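Local coordinates for protein YohF (Salmonella typhimurium, PDB 6WON) that probably catalyses an oxidation-reduction reaction as a short-chain dehydrogenase/reductase, and is named an acetoin dehydrogenase, at residues A19-L24 and Q43-K48; G32-S37 and E74-R79; G134-N139 and E229-T234; T147-P150 and A154-A157. All blocks are in the same frame, centred on the assembly; numbering follows the deposited sequence.

Contact 1 (A19-L24 and Q43-K48); sequences ACALLL and QETAKK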
loop_
_atom_site.group_PDB
_atom_site.type_symbol
_atom_site.label_atom_id
_atom_site.label_comp_id
_atom_site.label_asym_id
_atom_site.label_seq_id
_atom_site.Cartn_x
_atom_site.Cartn_y
_atom_site.Cartn_z
ATOM N N ALA B 19 -2.429 25.106 -14.901
ATOM C CA ALA B 19 -2.367 24.128 -15.982
ATOM C C ALA B 19 -3.667 23.329 -16.085
ATOM O O ALA B 19 -4.194 23.136 -17.187
ATOM C CB ALA B 19 -1.152 23.211 -15.789
ATOM N N CYS B 20 -4.220 22.883 -14.947
ATOM C CA CYS B 20 -5.511 22.191 -14.968
ATOM C C CYS B 20 -6.608 23.079 -15.529
ATOM O O CYS B 20 -7.401 22.650 -16.378
ATOM C CB CYS B 20 -5.896 21.701 -13.562
ATOM S SG CYS B 20 -4.753 20.502 -12.824
ATOM N N ALA B 21 -6.680 24.322 -15.056
ATOM C CA ALA B 21 -7.762 25.199 -15.491
ATOM C C ALA B 21 -7.722 25.419 -16.998
ATOM O O ALA B 21 -8.763 25.410 -17.668
ATOM C CB ALA B 21 -7.688 26.534 -14.751
ATOM N N LEU B 22 -6.528 25.620 -17.549
ATOM C CA LEU B 22 -6.411 25.923 -18.970
ATOM C C LEU B 22 -6.677 24.685 -19.823
ATOM O O LEU B 22 -7.292 24.779 -20.891
ATOM C CB LEU B 22 -5.025 26.500 -19.260
ATOM C CG LEU B 22 -4.775 27.932 -18.753
ATOM C CD1 LEU B 22 -3.421 28.441 -19.251
ATOM C CD2 LEU B 22 -5.873 28.874 -19.197
ATOM N N LEU B 23 -6.218 23.517 -19.380
ATOM C CA LEU B 23 -6.491 22.314 -20.152
ATOM C C LEU B 23 -7.978 21.987 -20.138
ATOM O O LEU B 23 -8.543 21.606 -21.171
ATOM C CB LEU B 23 -5.670 21.149 -19.616
ATOM C CG LEU B 23 -5.675 19.870 -20.441
ATOM C CD1 LEU B 23 -5.429 20.145 -21.958
ATOM C CD2 LEU B 23 -4.634 18.927 -19.872
ATOM N N LEU B 24 -8.634 22.169 -18.989
ATOM C CA LEU B 24 -10.065 21.899 -18.913
ATOM C C LEU B 24 -10.846 22.883 -19.771
ATOM O O LEU B 24 -11.788 22.490 -20.469
ATOM C CB LEU B 24 -10.541 21.946 -17.456
ATOM C CG LEU B 24 -10.033 20.805 -16.566
ATOM C CD1 LEU B 24 -10.387 21.016 -15.076
ATOM C CD2 LEU B 24 -10.526 19.450 -17.081
ATOM N N GLN B 43 -6.304 36.610 -13.392
ATOM C CA GLN B 43 -6.860 37.292 -14.553
ATOM C C GLN B 43 -6.194 36.825 -15.835
ATOM O O GLN B 43 -6.830 36.815 -16.893
ATOM C CB GLN B 43 -6.721 38.808 -14.394
ATOM C CG GLN B 43 -7.455 39.350 -13.171
ATOM C CD GLN B 43 -7.229 40.838 -12.910
ATOM O OE1 GLN B 43 -6.348 41.470 -13.502
ATOM N NE2 GLN B 43 -8.029 41.404 -12.004
ATOM N N GLU B 44 -4.925 36.430 -15.768
ATOM C CA GLU B 44 -4.266 35.932 -16.967
ATOM C C GLU B 44 -4.741 34.529 -17.331
ATOM O O GLU B 44 -4.843 34.196 -18.520
ATOM C CB GLU B 44 -2.750 35.961 -16.778
ATOM C CG GLU B 44 -1.961 35.682 -18.045
ATOM C CD GLU B 44 -2.245 36.655 -19.202
ATOM O OE1 GLU B 44 -1.686 36.416 -20.296
ATOM O OE2 GLU B 44 -2.978 37.662 -19.025
ATOM N N THR B 45 -5.036 33.698 -16.335
ATOM C CA THR B 45 -5.577 32.379 -16.625
ATOM C C THR B 45 -6.966 32.482 -17.248
ATOM O O THR B 45 -7.283 31.758 -18.200
ATOM C CB THR B 45 -5.609 31.548 -15.345
ATOM O OG1 THR B 45 -4.289 31.509 -14.785
ATOM C CG2 THR B 45 -6.101 30.126 -15.629
ATOM N N ALA B 46 -7.800 33.396 -16.739
ATOM C CA ALA B 46 -9.127 33.586 -17.316
ATOM C C ALA B 46 -9.042 34.109 -18.747
ATOM O O ALA B 46 -9.799 33.663 -19.621
ATOM C CB ALA B 46 -9.945 34.531 -16.438
ATOM N N LYS B 47 -8.135 35.062 -18.995
ATOM C CA LYS B 47 -7.895 35.546 -20.349
ATOM C C LYS B 47 -7.617 34.385 -21.300
ATOM O O LYS B 47 -8.300 34.222 -22.317
ATOM C CB LYS B 47 -6.723 36.536 -20.345
ATOM C CG LYS B 47 -6.326 37.056 -21.732
ATOM C CD LYS B 47 -5.233 38.120 -21.663
ATOM C CE LYS B 47 -5.398 39.124 -22.787
ATOM N NZ LYS B 47 -4.457 40.273 -22.662
ATOM N N LYS B 48 -6.620 33.557 -20.976
ATOM C CA LYS B 48 -6.267 32.455 -21.865
ATOM C C LYS B 48 -7.387 31.425 -21.947
ATOM O O LYS B 48 -7.643 30.874 -23.022
ATOM C CB LYS B 48 -4.967 31.807 -21.397
ATOM C CG LYS B 48 -3.810 32.791 -21.265
ATOM C CD LYS B 48 -2.473 32.048 -21.188
ATOM C CE LYS B 48 -1.542 32.635 -20.122
ATOM N NZ LYS B 48 -1.033 33.983 -20.505
#

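Contact 2 (G32-S37 and E74-R79); sequences GITWHS and EHLIQR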
loop_
_atom_site.group_PDB
_atom_site.type_symbol
_atom_site.label_atom_id
_atom_site.label_comp_id
_atom_site.label_asym_id
_atom_site.label_seq_id
_atom_site.Cartn_x
_atom_site.Cartn_y
_atom_site.Cartn_z
ATOM N N GLY B 32 -14.093 27.980 -13.361
ATOM C CA GLY B 32 -13.938 28.833 -12.197
ATOM C C GLY B 32 -12.514 28.771 -11.670
ATOM O O GLY B 32 -11.954 27.686 -11.481
ATOM N N ILE B 33 -11.947 29.952 -11.418
ATOM C CA ILE B 33 -10.561 30.127 -10.991
ATOM C C ILE B 33 -10.568 30.819 -9.634
ATOM O O ILE B 33 -11.187 31.877 -9.486
ATOM C CB ILE B 33 -9.773 30.964 -12.021
ATOM C CG1 ILE B 33 -9.538 30.177 -13.308
ATOM C CG2 ILE B 33 -8.466 31.489 -11.445
ATOM C CD1 ILE B 33 -9.625 31.047 -14.569
ATOM N N THR B 34 -9.887 30.238 -8.643
ATOM C CA THR B 34 -9.706 30.931 -7.370
ATOM C C THR B 34 -8.238 31.285 -7.172
ATOM O O THR B 34 -7.340 30.621 -7.703
ATOM C CB THR B 34 -10.222 30.123 -6.167
ATOM O OG1 THR B 34 -9.222 29.187 -5.708
ATOM C CG2 THR B 34 -11.499 29.396 -6.523
ATOM N N TRP B 35 -8.007 32.355 -6.408
ATOM C CA TRP B 35 -6.672 32.875 -6.163
ATOM C C TRP B 35 -6.575 33.388 -4.732
ATOM O O TRP B 35 -7.539 33.929 -4.174
ATOM C CB TRP B 35 -6.316 34.002 -7.148
ATOM C CG TRP B 35 -7.300 35.148 -7.164
ATOM C CD1 TRP B 35 -8.439 35.238 -7.912
ATOM C CD2 TRP B 35 -7.218 36.373 -6.413
ATOM N NE1 TRP B 35 -9.071 36.435 -7.674
ATOM C CE2 TRP B 35 -8.347 37.150 -6.757
ATOM C CE3 TRP B 35 -6.305 36.882 -5.476
ATOM C CZ2 TRP B 35 -8.591 38.410 -6.200
ATOM C CZ3 TRP B 35 -6.550 38.141 -4.922
ATOM C CH2 TRP B 35 -7.686 38.887 -5.286
ATOM N N HIS B 36 -5.415 33.230 -4.136
ATOM C CA HIS B 36 -5.189 33.641 -2.782
ATOM C C HIS B 36 -4.635 35.060 -2.703
ATOM O O HIS B 36 -5.218 35.855 -2.087
ATOM C CB HIS B 36 -4.306 32.671 -2.080
ATOM C CG HIS B 36 -3.923 33.092 -0.707
ATOM N ND1 HIS B 36 -4.736 32.916 0.382
ATOM C CD2 HIS B 36 -2.810 33.695 -0.250
ATOM C CE1 HIS B 36 -4.137 33.385 1.449
ATOM N NE2 HIS B 36 -2.971 33.871 1.091
ATOM N N SER B 37 -3.568 35.359 -3.401
ATOM C CA SER B 37 -3.034 36.714 -3.426
ATOM C C SER B 37 -2.597 37.200 -4.800
ATOM O O SER B 37 -2.325 38.399 -4.944
ATOM C CB SER B 37 -1.845 36.841 -2.463
ATOM O OG SER B 37 -0.692 36.287 -3.051
ATOM N N GLU B 74 -19.007 28.836 -3.059
ATOM C CA GLU B 74 -20.437 28.929 -3.340
ATOM C C GLU B 74 -20.746 30.133 -4.224
ATOM O O GLU B 74 -21.613 30.057 -5.106
ATOM C CB GLU B 74 -21.224 28.997 -2.030
ATOM C CG GLU B 74 -22.714 29.274 -2.196
ATOM C CD GLU B 74 -23.460 28.132 -2.873
ATOM O OE1 GLU B 74 -22.931 27.000 -2.925
ATOM O OE2 GLU B 74 -24.588 28.371 -3.358
ATOM N N HIS B 75 -20.026 31.242 -4.028
ATOM C CA HIS B 75 -20.266 32.417 -4.867
ATOM C C HIS B 75 -19.821 32.172 -6.305
ATOM O O HIS B 75 -20.503 32.587 -7.252
ATOM C CB HIS B 75 -19.549 33.635 -4.294
ATOM C CG HIS B 75 -19.966 33.976 -2.899
ATOM N ND1 HIS B 75 -21.280 34.206 -2.549
ATOM C CD2 HIS B 75 -19.243 34.125 -1.762
ATOM C CE1 HIS B 75 -21.348 34.480 -1.258
ATOM N NE2 HIS B 75 -20.126 34.439 -0.757
ATOM N N LEU B 76 -18.673 31.516 -6.484
ATOM C CA LEU B 76 -18.198 31.195 -7.827
ATOM C C LEU B 76 -19.178 30.270 -8.543
ATOM O O LEU B 76 -19.556 30.517 -9.695
ATOM C CB LEU B 76 -16.808 30.562 -7.741
ATOM C CG LEU B 76 -16.022 30.339 -9.037
ATOM C CD1 LEU B 76 -15.948 31.615 -9.859
ATOM C CD2 LEU B 76 -14.609 29.815 -8.718
ATOM N N ILE B 77 -19.614 29.203 -7.863
ATOM C CA ILE B 77 -20.625 28.313 -8.429
ATOM C C ILE B 77 -21.842 29.111 -8.890
ATOM O O ILE B 77 -22.336 28.936 -10.012
ATOM C CB ILE B 77 -21.019 27.235 -7.406
ATOM C CG1 ILE B 77 -19.814 26.351 -7.065
ATOM C CG2 ILE B 77 -22.167 26.387 -7.941
ATOM C CD1 ILE B 77 -20.067 25.390 -5.917
ATOM N N GLN B 78 -22.336 30.015 -8.030
ATOM C CA GLN B 78 -23.506 30.811 -8.395
ATOM C C GLN B 78 -23.251 31.622 -9.658
ATOM O O GLN B 78 -24.131 31.738 -10.517
ATOM C CB GLN B 78 -23.904 31.733 -7.242
ATOM C CG GLN B 78 -24.452 31.005 -6.025
ATOM C CD GLN B 78 -25.714 30.211 -6.324
ATOM O OE1 GLN B 78 -26.604 30.683 -7.039
ATOM N NE2 GLN B 78 -25.798 29.000 -5.781
ATOM N N ARG B 79 -22.052 32.190 -9.794
ATOM C CA ARG B 79 -21.757 32.969 -10.992
ATOM C C ARG B 79 -21.722 32.081 -12.227
ATOM O O ARG B 79 -22.240 32.455 -13.285
ATOM C CB ARG B 79 -20.438 33.720 -10.819
ATOM C CG ARG B 79 -20.606 35.043 -10.079
ATOM C CD ARG B 79 -19.310 35.483 -9.424
ATOM N NE ARG B 79 -18.250 35.676 -10.406
ATOM C CZ ARG B 79 -16.989 35.951 -10.097
ATOM N NH1 ARG B 79 -16.630 36.061 -8.826
ATOM N NH2 ARG B 79 -16.084 36.114 -11.057
#

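Contact 3 (G134-N139 and E229-T234); sequences GGRIIN and EGASYT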
loop_
_atom_site.group_PDB
_atom_site.type_symbol
_atom_site.label_atom_id
_atom_site.label_comp_id
_atom_site.label_asym_id
_atom_site.label_seq_id
_atom_site.Cartn_x
_atom_site.Cartn_y
_atom_site.Cartn_z
ATOM N N GLY B 134 -24.437 13.877 -11.883
ATOM C CA GLY B 134 -23.136 13.378 -11.510
ATOM C C GLY B 134 -22.077 14.473 -11.484
ATOM O O GLY B 134 -22.355 15.675 -11.562
ATOM N N GLY B 135 -20.834 14.029 -11.362
ATOM C CA GLY B 135 -19.733 14.966 -11.289
ATOM C C GLY B 135 -18.441 14.247 -10.981
ATOM O O GLY B 135 -18.403 13.027 -10.816
ATOM N N ARG B 136 -17.374 15.038 -10.929
ATOM C CA ARG B 136 -16.033 14.529 -10.692
ATOM C C ARG B 136 -15.344 15.444 -9.699
ATOM O O ARG B 136 -15.416 16.667 -9.829
ATOM C CB ARG B 136 -15.210 14.467 -11.990
ATOM C CG ARG B 136 -15.915 13.779 -13.156
ATOM C CD ARG B 136 -16.040 12.260 -12.926
ATOM N NE ARG B 136 -16.737 11.603 -14.029
ATOM C CZ ARG B 136 -16.162 11.298 -15.189
ATOM N NH1 ARG B 136 -14.874 11.587 -15.400
ATOM N NH2 ARG B 136 -16.870 10.707 -16.150
ATOM N N ILE B 137 -14.667 14.854 -8.718
ATOM C CA ILE B 137 -13.886 15.616 -7.749
ATOM C C ILE B 137 -12.486 15.027 -7.705
ATOM O O ILE B 137 -12.318 13.833 -7.431
ATOM C CB ILE B 137 -14.519 15.610 -6.349
ATOM C CG1 ILE B 137 -15.879 16.315 -6.383
ATOM C CG2 ILE B 137 -13.564 16.286 -5.340
ATOM C CD1 ILE B 137 -16.683 16.177 -5.082
ATOM N N ILE B 138 -11.487 15.854 -7.986
ATOM C CA ILE B 138 -10.094 15.433 -7.961
ATOM C C ILE B 138 -9.400 16.189 -6.841
ATOM O O ILE B 138 -9.408 17.425 -6.819
ATOM C CB ILE B 138 -9.395 15.674 -9.305
ATOM C CG1 ILE B 138 -10.020 14.789 -10.392
ATOM C CG2 ILE B 138 -7.909 15.347 -9.179
ATOM C CD1 ILE B 138 -10.978 15.497 -11.318
ATOM N N ASN B 139 -8.804 15.455 -5.905
ATOM C CA ASN B 139 -8.041 16.061 -4.822
ATOM C C ASN B 139 -6.564 15.943 -5.174
ATOM O O ASN B 139 -6.052 14.828 -5.329
ATOM C CB ASN B 139 -8.333 15.379 -3.485
ATOM C CG ASN B 139 -9.767 15.573 -3.024
ATOM O OD1 ASN B 139 -10.312 16.679 -3.116
ATOM N ND2 ASN B 139 -10.388 14.495 -2.508
ATOM N N GLU B 229 -14.944 11.222 -20.336
ATOM C CA GLU B 229 -15.868 10.091 -20.371
ATOM C C GLU B 229 -15.154 8.764 -20.162
ATOM O O GLU B 229 -15.741 7.831 -19.603
ATOM C CB GLU B 229 -16.617 10.074 -21.705
ATOM C CG GLU B 229 -15.710 9.916 -22.928
ATOM C CD GLU B 229 -15.409 8.456 -23.272
ATOM O OE1 GLU B 229 -16.290 7.588 -23.062
ATOM O OE2 GLU B 229 -14.276 8.176 -23.736
ATOM N N GLY B 230 -13.894 8.653 -20.595
ATOM C CA GLY B 230 -13.167 7.396 -20.454
ATOM C C GLY B 230 -12.880 6.983 -19.018
ATOM O O GLY B 230 -12.597 5.803 -18.769
ATOM N N ALA B 231 -12.937 7.921 -18.067
ATOM C CA ALA B 231 -12.627 7.627 -16.671
ATOM C C ALA B 231 -13.857 7.230 -15.854
ATOM O O ALA B 231 -13.801 7.230 -14.615
ATOM C CB ALA B 231 -11.932 8.827 -16.025
ATOM N N SER B 232 -14.953 6.855 -16.512
ATOM C CA SER B 232 -16.208 6.607 -15.802
ATOM C C SER B 232 -16.160 5.408 -14.848
ATOM O O SER B 232 -17.107 5.219 -14.082
ATOM C CB SER B 232 -17.335 6.416 -16.819
ATOM O OG SER B 232 -16.835 5.751 -17.966
ATOM N N TYR B 233 -15.109 4.589 -14.868
ATOM C CA TYR B 233 -15.020 3.463 -13.943
ATOM C C TYR B 233 -13.942 3.659 -12.889
ATOM O O TYR B 233 -13.717 2.752 -12.075
ATOM C CB TYR B 233 -14.776 2.151 -14.710
ATOM C CG TYR B 233 -15.343 0.921 -14.024
ATOM C CD1 TYR B 233 -16.704 0.824 -13.739
ATOM C CD2 TYR B 233 -14.514 -0.141 -13.651
ATOM C CE1 TYR B 233 -17.229 -0.301 -13.117
ATOM C CE2 TYR B 233 -15.029 -1.272 -13.031
ATOM C CZ TYR B 233 -16.387 -1.350 -12.761
ATOM O OH TYR B 233 -16.908 -2.474 -12.144
ATOM N N THR B 234 -13.287 4.823 -12.863
ATOM C CA THR B 234 -12.185 5.084 -11.945
ATOM C C THR B 234 -12.683 5.937 -10.788
ATOM O O THR B 234 -13.144 7.063 -10.994
ATOM C CB THR B 234 -11.026 5.789 -12.653
ATOM O OG1 THR B 234 -10.701 5.078 -13.846
ATOM C CG2 THR B 234 -9.798 5.843 -11.745
#

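Contact 4 (T147-P150 and A154-A157); sequences TPLP and AYTA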
loop_
_atom_site.group_PDB
_atom_site.type_symbol
_atom_site.label_atom_id
_atom_site.label_comp_id
_atom_site.label_asym_id
_atom_site.label_seq_id
_atom_site.Cartn_x
_atom_site.Cartn_y
_atom_site.Cartn_z
ATOM N N THR B 147 4.192 8.464 1.642
ATOM C CA THR B 147 5.526 8.283 2.202
ATOM C C THR B 147 5.937 9.615 2.818
ATOM O O THR B 147 5.506 10.669 2.339
ATOM C CB THR B 147 6.523 7.819 1.114
ATOM O OG1 THR B 147 7.834 7.604 1.670
ATOM C CG2 THR B 147 6.613 8.852 -0.033
ATOM N N PRO B 148 6.685 9.606 3.918
ATOM C CA PRO B 148 6.891 10.853 4.667
ATOM C C PRO B 148 7.860 11.792 3.966
ATOM O O PRO B 148 8.754 11.370 3.233
ATOM C CB PRO B 148 7.472 10.374 6.006
ATOM C CG PRO B 148 8.189 9.079 5.646
ATOM C CD PRO B 148 7.322 8.448 4.576
ATOM N N LEU B 149 7.652 13.089 4.190
ATOM C CA LEU B 149 8.609 14.101 3.772
ATOM C C LEU B 149 9.367 14.574 5.000
ATOM O O LEU B 149 8.746 15.153 5.910
ATOM C CB LEU B 149 7.903 15.277 3.103
ATOM C CG LEU B 149 8.733 16.516 2.733
ATOM C CD1 LEU B 149 9.841 16.192 1.717
ATOM C CD2 LEU B 149 7.828 17.615 2.178
ATOM N N PRO B 150 10.676 14.345 5.086
ATOM C CA PRO B 150 11.406 14.728 6.303
ATOM C C PRO B 150 11.251 16.214 6.597
ATOM O O PRO B 150 11.202 17.045 5.686
ATOM C CB PRO B 150 12.861 14.345 5.991
ATOM C CG PRO B 150 12.906 13.979 4.535
ATOM C CD PRO B 150 11.515 13.611 4.126
ATOM N N ALA B 154 3.618 17.642 9.650
ATOM C CA ALA B 154 2.260 18.168 9.513
ATOM C C ALA B 154 1.773 18.022 8.077
ATOM O O ALA B 154 0.658 17.552 7.823
ATOM C CB ALA B 154 2.213 19.637 9.953
ATOM N N TYR B 155 2.611 18.414 7.121
ATOM C CA TYR B 155 2.235 18.314 5.714
ATOM C C TYR B 155 1.956 16.864 5.326
ATOM O O TYR B 155 0.956 16.570 4.660
ATOM C CB TYR B 155 3.349 18.933 4.874
ATOM C CG TYR B 155 3.275 18.751 3.386
ATOM C CD1 TYR B 155 2.507 19.595 2.595
ATOM C CD2 TYR B 155 4.011 17.750 2.765
ATOM C CE1 TYR B 155 2.457 19.427 1.230
ATOM C CE2 TYR B 155 3.972 17.578 1.412
ATOM C CZ TYR B 155 3.201 18.411 0.646
ATOM O OH TYR B 155 3.178 18.207 -0.713
ATOM N N THR B 156 2.805 15.938 5.774
ATOM C CA THR B 156 2.593 14.522 5.475
ATOM C C THR B 156 1.281 14.030 6.064
ATOM O O THR B 156 0.501 13.342 5.396
ATOM C CB THR B 156 3.750 13.700 6.027
ATOM O OG1 THR B 156 4.978 14.119 5.414
ATOM C CG2 THR B 156 3.504 12.200 5.812
ATOM N N ALA B 157 1.021 14.372 7.325
ATOM C CA ALA B 157 -0.198 13.902 7.970
ATOM C C ALA B 157 -1.429 14.466 7.280
ATOM O O ALA B 157 -2.429 13.763 7.106
ATOM C CB ALA B 157 -0.195 14.280 9.452
#

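Contact 1 (A19-L24 and Q43-K48)
L22 keeps CG beside its own backbone N (chi1 -72°); CD1 is anti to CA, and the other methyl, CD2, reaches helix 39-50. T45 puts OG1 beside the backbone N (chi1 -56°), which leaves the methyl CG2 anti to it. The methyl therefore faces L22 and A21, and the hydroxyl pairs with G41 O and S12 O. L22 CD2 does most of the touching. It lies 3.4 Å from T45 O and also packs on T45 CG2. It meets K48 CB at 3.8 Å. A21 CB adds a second, smaller contact to T45 CG2 at 4.0 Å. The two helices, 15-27 and 39-50, follow strands 6-9 and 30-35 of a Rossmann fold. They lie side by side over the parallel sheet; the axes of segments 19-24 and 43-48 come within 9.7 Å, at 18° to each other. A21 and T45 also touch I31 and I33 of strand 30-35, so the inner part of the seam is closed by the sheet. K48 offers only the root of its chain to L22. Its tail bends at chi3 and chi4 to reach the carboxylate of E44, in a salt bridge modelled so short that its length is doubtful.

Contact 2 (G32-S37 and E74-R79)
The peptide between G32 and I33 is the flat group that L76 covers. L76 CD2 sits over one face, 3.8 Å from I33 N, and the I33 side chain leaves on the other side of the strand. The edges of this part of strand 30-35 are taken up by the sheet: G32 bonds to A7 and V9, and I33 to E57 and I59. Further along, the W35 ring has S37 CA in plane at its edge and meets the ring of H60. L76 carries CG anti to its backbone N (chi1 -171°), which points the isobutyl group down onto the strand. The same CD2 methyl is 3.7 Å from G32 CA, where no side chain stands between, and 3.8 Å from T34 CG2. The T34 hydroxyl is turned to A11 N instead. Segment 74-79 runs roughly antiparallel to strand residues 32-35 (153°), the two axes 9.2 Å apart at closest. Helix 71-80 covers the face of the Rossmann sheet opposite helix 39-50, onto which I33 packs. R79 adds a salt bridge to E57 on the neighbouring strand 56-60. Between the two segments themselves the chemistry is van der Waals contact alone. This suggests that close fit, rather than directional bonding, sets the spacing here, while directional bonds are made to neighbouring elements.

Contact 3 (G134-N139 and E229-T234)
R136 brings its guanidinium alongside A231 and S232, in the loop after helix 216-226. NH1 lies 4.1 Å from A231 CB, and NH2 lies 4.2 Å from S232 CA. Both carbons meet the group obliquely. E229 CA, by contrast, is at the guanidinium edge, near its plane, 4.4 Å from NH2. CG beside the backbone N and a bend at chi2 (-71°) turn the chain toward the loop. The contacts across the segments are loose, and the polar grip comes from just before residues 229-234. NH1 bonds to the carbonyl of S228, just past helix 216-226, and weakly to that of L226, its last residue. The positive charge would probably be favoured beside these carbonyls. A type I turn runs from A231 to T234, closed by T234 N to A231 O at 3.0 Å. The outer polar groups turn to the second subunit. S232 OG pairs with E218 OE2 of that subunit, E229 OE2 with H217 of that subunit, and Y233 OH with R212 O of the second subunit. T234 packs on V241 of that subunit, which lies at the end of its last strand. The loop before the last strand thus sits at a subunit interface, consistent with the interface formed around the last helix and strand in many tetrameric short-chain dehydrogenases/reductases with the Rossmann fold.

Contact 4 (T147-P150 and A154-A157)
T156 OG1 has two hydrogen-bond partners. L149 N donates to it at 3.1 Å with an almost straight N-H...O angle of 172°, and A152 O, four residues back and just before the helix, is the second. The hydroxyl thus ties the loop to the first turns of helix 153-173 and satisfies a buried backbone N-H. With OG1 beside the backbone N (chi1 -61°), the methyl CG2 stands anti to that N and packs against P148 CA at 3.8 Å. L149 has its CG anti to the backbone N (chi1 173°), which carries CD2 over to Y155. That methyl is 3.9 Å from both CD2 and CE2 of the Y155 ring and meets the ring obliquely. Other copies of the protein close the outer side. N249 of the fourth subunit bonds to P148 O and T147 OG1, while S168 of the third subunit packs on P148 and T156. Y155 also touches S142. Its place in the sequence is that of the tyrosine in the YxxxK motif of short-chain dehydrogenases/reductases, and S142 stands where the family serine is expected. The arrangement is consistent with the loop and helix start that border the active site in this family.

Contact 1 joins the helices before and after strand 30-35, the strand used by contact 2; I33 of contact 2 packs on T45 of contact 1. Together they cover the two faces of one sheet: helices 15-27 and 39-50 on one, helix 71-80 on the other. Contact 2 is fully buried and contact 1 only partly; both are apolar across their segments. Contact 3 reaches the same sheet through strand 135-140, but is a looser, partly buried junction built around one arginine. The centre of contact 4 is about 30 Å from that of contact 1. It is buried and is the one with a hydrogen bond between its segments. Contacts 3 and 4 meet other subunits, while contacts 1 and 2 do not.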